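Local coordinates for devB protein (Vibrio cholerae O1 biovar eltor str. N16961, PDB 1Y89), which probably acts as a 6-phosphogluconolactonase, hydrolysing 6-phosphogluconolactone in the pentose phosphate pathway, at residues A23-G28 against N55-K60; P130-I135 against V174-K179; T206-E209 against A215-I218. All coordinates share one frame; numbering follows the deposited sequence.

Contact 2 is the core contact of the three: its touching residues are all buried, and a lysine meets an aromatic face there. Contact 1 is partly buried and relies on a serine hydroxyl, with a water bridging its segments. Contact 3 lies at the surface, on the other side of the chain's centre from contact 1, and combines an alanine pair with a lysine-to-carbonyl bond. Contacts 1 and 2 touch where Tyr24 of helix 10-25 packs on Trp134 of strand 134-137. Contacts 2 and 3 meet through Ala178 of helix 178-183 and Ile218, which follows helix 214-217. Contacts 1 and 3 do not touch.

Contact 1 (A23-G28 against N55-K60). With PE5 (3,6,9,12,15,18,21,24-octaoxahexacosan-1-ol), chain F.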
loop_
_atom_site.group_PDB
_atom_site.type_symbol
_atom_site.label_atom_id
_atom_site.label_comp_id
_atom_site.label_asym_id
_atom_site.label_seq_id
_atom_site.Cartn_x
_atom_site.Cartn_y
_atom_site.Cartn_z
ATOM N N ALA A 23 15.580 0.448 0.229
ATOM C CA ALA A 23 15.358 -0.798 0.981
ATOM C C ALA A 23 15.682 -2.036 0.133
ATOM O O ALA A 23 16.323 -2.982 0.607
ATOM C CB ALA A 23 13.880 -0.873 1.480
ATOM N N TYR A 24 15.251 -2.023 -1.126
ATOM C CA TYR A 24 15.613 -3.110 -2.039
ATOM C C TYR A 24 17.129 -3.297 -2.090
ATOM O O TYR A 24 17.604 -4.431 -2.045
ATOM C CB TYR A 24 15.115 -2.825 -3.460
ATOM C CG TYR A 24 13.670 -3.213 -3.721
ATOM C CD1 TYR A 24 13.241 -4.553 -3.567
ATOM C CD2 TYR A 24 12.740 -2.260 -4.196
ATOM C CE1 TYR A 24 11.905 -4.922 -3.855
ATOM C CE2 TYR A 24 11.406 -2.624 -4.476
ATOM C CZ TYR A 24 11.001 -3.948 -4.300
ATOM O OH TYR A 24 9.695 -4.312 -4.589
ATOM N N SER A 25 17.881 -2.188 -2.162
ATOM C CA SER A 25 19.356 -2.267 -2.312
ATOM C C SER A 25 20.082 -2.839 -1.089
ATOM O O SER A 25 21.235 -3.229 -1.172
ATOM C CB SER A 25 19.943 -0.884 -2.633
ATOM O OG SER A 25 20.050 -0.061 -1.470
ATOM N N GLN A 26 19.403 -2.874 0.045
ATOM C CA GLN A 26 20.018 -3.258 1.320
ATOM C C GLN A 26 19.846 -4.761 1.634
ATOM O O GLN A 26 20.162 -5.211 2.721
ATOM C CB GLN A 26 19.443 -2.376 2.449
ATOM C CG GLN A 26 19.865 -0.913 2.363
ATOM C CD GLN A 26 19.072 -0.014 3.300
ATOM O OE1 GLN A 26 17.894 -0.283 3.605
ATOM N NE2 GLN A 26 19.698 1.076 3.736
ATOM N N GLN A 27 19.391 -5.546 0.664
ATOM C CA GLN A 27 19.209 -7.006 0.878
ATOM C C GLN A 27 20.406 -7.869 0.473
ATOM O O GLN A 27 20.335 -9.105 0.502
ATOM C CB GLN A 27 17.979 -7.495 0.134
ATOM C CG GLN A 27 16.701 -6.719 0.377
ATOM C CD GLN A 27 15.557 -7.302 -0.510
ATOM O OE1 GLN A 27 15.358 -6.890 -1.674
ATOM N NE2 GLN A 27 14.870 -8.332 0.010
ATOM N N GLY A 28 21.522 -7.238 0.105
ATOM C CA GLY A 28 22.774 -7.999 -0.144
ATOM C C GLY A 28 22.667 -9.004 -1.287
ATOM O O GLY A 28 23.395 -9.985 -1.344
ATOM N N ASN A 55 24.348 8.307 -2.253
ATOM C CA ASN A 55 25.373 7.597 -1.493
ATOM C C ASN A 55 24.892 6.391 -0.686
ATOM O O ASN A 55 25.654 5.446 -0.511
ATOM C CB ASN A 55 26.157 8.586 -0.613
ATOM C CG ASN A 55 27.137 9.435 -1.442
ATOM O OD1 ASN A 55 26.886 10.609 -1.713
ATOM N ND2 ASN A 55 28.237 8.813 -1.890
ATOM N N ASP A 56 23.652 6.433 -0.183
ATOM C CA ASP A 56 23.156 5.376 0.696
ATOM C C ASP A 56 22.627 4.164 -0.078
ATOM O O ASP A 56 22.641 3.041 0.436
ATOM C CB ASP A 56 22.049 5.899 1.605
ATOM C CG ASP A 56 22.567 6.892 2.659
ATOM O OD1 ASP A 56 23.782 7.138 2.720
ATOM O OD2 ASP A 56 21.735 7.419 3.401
ATOM N N ILE A 57 22.114 4.391 -1.282
ATOM C CA ILE A 57 21.588 3.265 -2.055
ATOM C C ILE A 57 22.768 2.368 -2.461
ATOM O O ILE A 57 23.788 2.851 -2.959
ATOM C CB ILE A 57 20.770 3.719 -3.285
ATOM C CG1 ILE A 57 19.493 4.419 -2.788
ATOM C CG2 ILE A 57 20.471 2.494 -4.217
ATOM C CD1 ILE A 57 18.525 4.856 -3.913
ATOM N N GLN A 58 22.641 1.070 -2.219
ATOM C CA GLN A 58 23.727 0.159 -2.588
ATOM C C GLN A 58 23.551 -0.238 -4.029
ATOM O O GLN A 58 23.003 -1.308 -4.327
ATOM C CB GLN A 58 23.750 -1.039 -1.625
ATOM C CG GLN A 58 23.892 -0.575 -0.146
ATOM C CD GLN A 58 25.192 0.197 0.138
ATOM O OE1 GLN A 58 26.309 -0.334 -0.046
ATOM N NE2 GLN A 58 25.058 1.463 0.605
ATOM N N TRP A 59 23.991 0.645 -4.930
ATOM C CA TRP A 59 23.782 0.477 -6.391
ATOM C C TRP A 59 24.298 -0.841 -6.933
ATOM O O TRP A 59 23.782 -1.339 -7.933
ATOM C CB TRP A 59 24.437 1.642 -7.166
ATOM C CG TRP A 59 23.874 2.974 -6.750
ATOM C CD1 TRP A 59 24.482 3.907 -5.961
ATOM C CD2 TRP A 59 22.564 3.471 -7.033
ATOM N NE1 TRP A 59 23.635 4.981 -5.769
ATOM C CE2 TRP A 59 22.460 4.740 -6.434
ATOM C CE3 TRP A 59 21.475 2.987 -7.793
ATOM C CZ2 TRP A 59 21.304 5.517 -6.528
ATOM C CZ3 TRP A 59 20.320 3.776 -7.893
ATOM C CH2 TRP A 59 20.255 5.014 -7.265
ATOM N N LYS A 60 25.330 -1.398 -6.280
ATOM C CA LYS A 60 25.910 -2.674 -6.697
ATOM C C LYS A 60 24.914 -3.856 -6.673
ATOM O O LYS A 60 25.108 -4.844 -7.391
ATOM C CB LYS A 60 27.168 -3.017 -5.863
ATOM C CG LYS A 60 26.842 -3.364 -4.420
ATOM C CD LYS A 60 28.095 -3.495 -3.524
ATOM C CE LYS A 60 27.711 -3.582 -2.022
ATOM N NZ LYS A 60 28.934 -3.916 -1.171
HETATM O O1 PE5 F . 12.937 -5.248 2.545
HETATM C C1 PE5 F . 12.514 -5.342 1.178
HETATM C C2 PE5 F . 12.588 -3.977 0.505
HETATM O O2 PE5 F . 11.461 -3.777 -0.348
HETATM C C3 PE5 F . 10.856 -2.497 -0.250
HETATM C C4 PE5 F . 9.562 -2.561 -1.023
HETATM O O3 PE5 F . 8.481 -2.869 -0.152
HETATM O O HOH W 1 22.312 1.784 2.788
#
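Ile57 CG2 touches Ser25 CB at 3.8 Å and also covers the centre of one face of the Trp59 ring. Ile57 CG2 sits 3.5 Å above the Trp59 ring plane. Trp59 NE1 is hydrogen-bonded to Ala54 O. The Tyr24 ring does not touch the 55-60 segment. It has PE5 over one face, where the ether atom O2 is offset toward the rim, and it also meets Trp134.

The direct polar link between the segments is Ser25 OG. Ser25 OG accepts a nearly straight bond from Gln58 N, 2.9 Å long with an angle of 164° at the hydrogen. A chi1 of 79° puts OG between the backbone N and the carbonyl carbon. There it is also bonded to Leu22 O, one turn back in helix 10-25. Ser25 O takes a further bond from Asn61 ND2.

Gln58 is the centre of an inverse gamma turn that follows helix 53-56. Its side chain folds back through a bend at chi2. Gln58 NE2 reaches Asp56 O at 2.9 Å, nearly in the plane of the glutamine amide but well above the carbonyl plane of Asp56. One water bonds to the same Asp56 O and to Gln26 NE2, bridging the segments a second time. Ser25 and Ile57 both pack on Leu62 of strand 62-70.

Side-chain groups of 23-28 thus meet backbone groups at or just after the end of helix 53-56: a hydroxyl on an N-H, and an amide through water on a carbonyl. The buried hydroxyl is bonded to both Leu22 O and Gln58 N, which should fix its rotation. Asp56 O is satisfied by both the glutamine and the water.

Contact 2 (P130-I135 against V174-K179)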
loop_
_atom_site.group_PDB
_atom_site.type_symbol
_atom_site.label_atom_id
_atom_site.label_comp_id
_atom_site.label_asym_id
_atom_site.label_seq_id
_atom_site.Cartn_x
_atom_site.Cartn_y
_atom_site.Cartn_z
ATOM N N PRO A 130 11.533 -14.583 -17.055
ATOM C CA PRO A 130 12.246 -13.822 -16.011
ATOM C C PRO A 130 11.249 -13.143 -15.088
ATOM O O PRO A 130 10.265 -12.512 -15.558
ATOM C CB PRO A 130 13.016 -12.759 -16.808
ATOM C CG PRO A 130 12.420 -12.761 -18.176
ATOM C CD PRO A 130 11.918 -14.141 -18.409
ATOM N N VAL A 131 11.514 -13.254 -13.791
ATOM C CA VAL A 131 10.631 -12.688 -12.783
ATOM C C VAL A 131 11.266 -11.380 -12.239
ATOM O O VAL A 131 12.225 -11.399 -11.475
ATOM C CB VAL A 131 10.352 -13.712 -11.673
ATOM C CG1 VAL A 131 9.536 -13.052 -10.498
ATOM C CG2 VAL A 131 9.628 -14.965 -12.266
ATOM N N PHE A 132 10.755 -10.238 -12.689
ATOM C CA PHE A 132 11.242 -8.969 -12.172
ATOM C C PHE A 132 10.807 -8.786 -10.735
ATOM O O PHE A 132 9.689 -9.174 -10.342
ATOM C CB PHE A 132 10.780 -7.790 -13.048
ATOM C CG PHE A 132 11.693 -7.565 -14.238
ATOM C CD1 PHE A 132 11.604 -8.381 -15.368
ATOM C CD2 PHE A 132 12.688 -6.590 -14.179
ATOM C CE1 PHE A 132 12.481 -8.227 -16.444
ATOM C CE2 PHE A 132 13.588 -6.399 -15.242
ATOM C CZ PHE A 132 13.490 -7.189 -16.373
ATOM N N ASP A 133 11.699 -8.201 -9.958
ATOM C CA ASP A 133 11.347 -7.802 -8.590
ATOM C C ASP A 133 10.388 -6.626 -8.613
ATOM O O ASP A 133 9.488 -6.546 -7.764
ATOM C CB ASP A 133 12.601 -7.452 -7.782
ATOM C CG ASP A 133 13.482 -8.655 -7.555
ATOM O OD1 ASP A 133 13.175 -9.457 -6.644
ATOM O OD2 ASP A 133 14.463 -8.817 -8.308
ATOM N N TRP A 134 10.548 -5.744 -9.598
ATOM C CA TRP A 134 9.768 -4.508 -9.624
ATOM C C TRP A 134 9.782 -3.918 -11.014
ATOM O O TRP A 134 10.863 -3.729 -11.624
ATOM C CB TRP A 134 10.384 -3.490 -8.660
ATOM C CG TRP A 134 9.458 -2.319 -8.300
ATOM C CD1 TRP A 134 8.102 -2.215 -8.536
ATOM C CD2 TRP A 134 9.838 -1.140 -7.583
ATOM N NE1 TRP A 134 7.623 -1.026 -8.012
ATOM C CE2 TRP A 134 8.670 -0.354 -7.412
ATOM C CE3 TRP A 134 11.069 -0.661 -7.079
ATOM C CZ2 TRP A 134 8.685 0.891 -6.725
ATOM C CZ3 TRP A 134 11.085 0.571 -6.398
ATOM C CH2 TRP A 134 9.896 1.330 -6.229
ATOM N N ILE A 135 8.600 -3.612 -11.534
ATOM C CA ILE A 135 8.504 -2.950 -12.826
ATOM C C ILE A 135 7.734 -1.662 -12.589
ATOM O O ILE A 135 6.575 -1.695 -12.103
ATOM C CB ILE A 135 7.792 -3.849 -13.889
ATOM C CG1 ILE A 135 8.542 -5.206 -14.045
ATOM C CG2 ILE A 135 7.665 -3.120 -15.246
ATOM C CD1 ILE A 135 7.917 -6.146 -15.120
ATOM N N VAL A 174 11.471 -1.091 -28.807
ATOM C CA VAL A 174 11.570 -2.473 -28.296
ATOM C C VAL A 174 10.872 -2.463 -26.937
ATOM O O VAL A 174 11.125 -1.576 -26.120
ATOM C CB VAL A 174 13.044 -2.914 -28.164
ATOM C CG1 VAL A 174 13.152 -4.268 -27.423
ATOM C CG2 VAL A 174 13.683 -2.972 -29.559
ATOM N N SER A 175 9.954 -3.407 -26.731
ATOM C CA SER A 175 9.168 -3.430 -25.518
ATOM C C SER A 175 9.200 -4.788 -24.858
ATOM O O SER A 175 9.267 -5.806 -25.548
ATOM C CB SER A 175 7.714 -3.091 -25.836
ATOM O OG SER A 175 6.935 -2.918 -24.652
ATOM N N LYS A 176 9.112 -4.811 -23.533
ATOM C CA LYS A 176 8.674 -6.036 -22.858
ATOM C C LYS A 176 7.302 -6.419 -23.391
ATOM O O LYS A 176 6.520 -5.528 -23.769
ATOM C CB LYS A 176 8.527 -5.798 -21.351
ATOM C CG LYS A 176 9.863 -5.745 -20.607
ATOM C CD LYS A 176 9.593 -5.733 -19.065
ATOM C CE LYS A 176 10.878 -5.815 -18.207
ATOM N NZ LYS A 176 11.921 -4.771 -18.451
ATOM N N THR A 177 6.997 -7.725 -23.423
ATOM C CA THR A 177 5.641 -8.156 -23.734
ATOM C C THR A 177 4.792 -8.180 -22.461
ATOM O O THR A 177 5.338 -8.115 -21.341
ATOM C CB THR A 177 5.627 -9.570 -24.322
ATOM O OG1 THR A 177 6.286 -10.458 -23.403
ATOM C CG2 THR A 177 6.319 -9.571 -25.688
ATOM N N ALA A 178 3.471 -8.307 -22.626
ATOM C CA ALA A 178 2.557 -8.388 -21.459
ATOM C C ALA A 178 2.963 -9.527 -20.498
ATOM O O ALA A 178 2.881 -9.402 -19.270
ATOM C CB ALA A 178 1.117 -8.582 -21.924
ATOM N N LYS A 179 3.409 -10.637 -21.082
ATOM C CA LYS A 179 3.812 -11.812 -20.325
ATOM C C LYS A 179 4.871 -11.508 -19.274
ATOM O O LYS A 179 4.808 -12.027 -18.141
ATOM C CB LYS A 179 4.358 -12.843 -21.319
ATOM C CG LYS A 179 4.980 -14.039 -20.709
ATOM C CD LYS A 179 5.399 -14.963 -21.893
ATOM C CE LYS A 179 5.943 -16.244 -21.394
ATOM N NZ LYS A 179 6.186 -17.253 -22.514
#
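Lys176 and Phe132 extend toward each other from opposite directions. Lys176 CE lies over one face of the Phe132 ring, 3.7 Å from its centroid and toward the rim. The closest ring atom is Phe132 CE1, 3.4 Å from Lys176 CE. This is a CH-pi contact. The ammonium continues it as an off-centre cation-pi interaction, with Lys176 NZ 4.2 Å from the Phe132 centroid. The lysine chain is extended up to CE and bends only at chi4 (56°). That last bend turns NZ to Ser34 OG, its hydrogen-bond partner, with a weak bond to Trp66 O. The charge is therefore buried but has polar partners besides the ring. Ile135 CD1 is a looser neighbour, 4.3 Å from Lys176 CE. Trp65 meets the Phe132 ring edge-to-face.

In the main sheet, strands 31-35 and 62-70 separate strand 134-137 from strand 172-176. Lys176, the last residue of 172-176, reaches past these two strands to Phe132, just before strand 134-137, and to Ile135 within it. Helix 108-122 adds Met119 against Phe132 and Phe115 against Lys176. Just beyond the lysine, Thr177 occupies the N-cap position of helix 178-183.

Contact 3 (T206-E209 against A215-I218); sequences TPAE and AAKI
Ala208 points its methyl at Ala216, the apolar half of the contact; Ala208 CB and Ala216 CB are 4.3 Å apart. The same methyl packs closely on the backbone, where Ala208 CB lies 3.2 Å from Ala216 O. Leu211 of the intervening loop also touches the Ala216 side chain.

The polar contact is made by Lys217. Lys217 NZ is hydrogen-bonded to Leu211 O, its stronger partner, and gives a hydrogen bond of 3.0 Å to Ala208 O. The donor meets the Ala208 carbonyl at a C=O...N angle of 141° and is tilted 29° from the carbonyl plane. The first bond of the Lys217 side chain does not point at 206-209, but its end comes close. The chain runs extended to CE, and a turn at chi4 (-70°) then brings NZ to the oxygen. Tyr155 packs against the lysine side chain.

The lysine and the loop it meets are close in sequence, and the bonds close the turn from helix 197-205 into helix 214-217. At the surface, one ammonium group of helix 214-217 bridges two backbone carbonyls of the connecting loop, Ala208 O and Leu211 O. Its positive charge would probably polarise both.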
loop_
_atom_site.group_PDB
_atom_site.type_symbol
_atom_site.label_atom_id
_atom_site.label_comp_id
_atom_site.label_asym_id
_atom_site.label_seq_id
_atom_site.Cartn_x
_atom_site.Cartn_y
_atom_site.Cartn_z
ATOM N N THR A 206 -14.643 0.921 -14.728
ATOM C CA THR A 206 -15.075 0.045 -15.821
ATOM C C THR A 206 -14.329 -1.288 -15.817
ATOM O O THR A 206 -13.108 -1.299 -15.718
ATOM C CB THR A 206 -14.814 0.709 -17.166
ATOM O OG1 THR A 206 -15.219 2.085 -17.098
ATOM C CG2 THR A 206 -15.538 -0.055 -18.310
ATOM N N PRO A 207 -15.058 -2.408 -15.932
ATOM C CA PRO A 207 -14.368 -3.696 -16.030
ATOM C C PRO A 207 -13.346 -3.703 -17.174
ATOM O O PRO A 207 -13.618 -3.169 -18.268
ATOM C CB PRO A 207 -15.510 -4.689 -16.300
ATOM C CG PRO A 207 -16.708 -4.034 -15.652
ATOM C CD PRO A 207 -16.532 -2.564 -15.934
ATOM N N ALA A 208 -12.173 -4.279 -16.900
ATOM C CA ALA A 208 -11.055 -4.263 -17.856
ATOM C C ALA A 208 -11.412 -4.849 -19.214
ATOM O O ALA A 208 -10.880 -4.399 -20.227
ATOM C CB ALA A 208 -9.840 -4.960 -17.285
ATOM N N GLU A 209 -12.328 -5.825 -19.241
ATOM C CA GLU A 209 -12.742 -6.468 -20.502
ATOM C C GLU A 209 -13.504 -5.508 -21.402
ATOM O O GLU A 209 -13.596 -5.717 -22.618
ATOM C CB GLU A 209 -13.600 -7.729 -20.265
ATOM C CG GLU A 209 -13.185 -8.565 -19.061
ATOM C CD GLU A 209 -13.827 -8.072 -17.759
ATOM O OE1 GLU A 209 -15.095 -8.067 -17.675
ATOM O OE2 GLU A 209 -13.063 -7.703 -16.829
ATOM N N ALA A 215 -3.024 -0.939 -19.925
ATOM C CA ALA A 215 -2.806 -0.725 -18.480
ATOM C C ALA A 215 -3.988 -1.185 -17.617
ATOM O O ALA A 215 -3.774 -1.566 -16.458
ATOM C CB ALA A 215 -2.474 0.750 -18.170
ATOM N N ALA A 216 -5.220 -1.137 -18.153
ATOM C CA ALA A 216 -6.381 -1.750 -17.455
ATOM C C ALA A 216 -6.341 -3.294 -17.424
ATOM O O ALA A 216 -6.883 -3.922 -16.498
ATOM C CB ALA A 216 -7.692 -1.296 -18.085
ATOM N N LYS A 217 -5.724 -3.895 -18.434
ATOM C CA LYS A 217 -5.726 -5.354 -18.638
ATOM C C LYS A 217 -4.545 -6.113 -18.042
ATOM O O LYS A 217 -4.614 -7.332 -17.836
ATOM C CB LYS A 217 -5.767 -5.663 -20.145
ATOM C CG LYS A 217 -7.039 -5.218 -20.827
ATOM C CD LYS A 217 -7.023 -5.661 -22.286
ATOM C CE LYS A 217 -8.058 -4.903 -23.104
ATOM N NZ LYS A 217 -9.438 -5.331 -22.723
ATOM N N ILE A 218 -3.442 -5.417 -17.804
ATOM C CA ILE A 218 -2.202 -6.095 -17.437
ATOM C C ILE A 218 -1.999 -5.997 -15.938
ATOM O O ILE A 218 -1.916 -4.892 -15.384
ATOM C CB ILE A 218 -0.988 -5.517 -18.253
ATOM C CG1 ILE A 218 -1.108 -5.959 -19.729
ATOM C CG2 ILE A 218 0.343 -6.030 -17.677
ATOM C CD1 ILE A 218 -0.169 -5.182 -20.689
#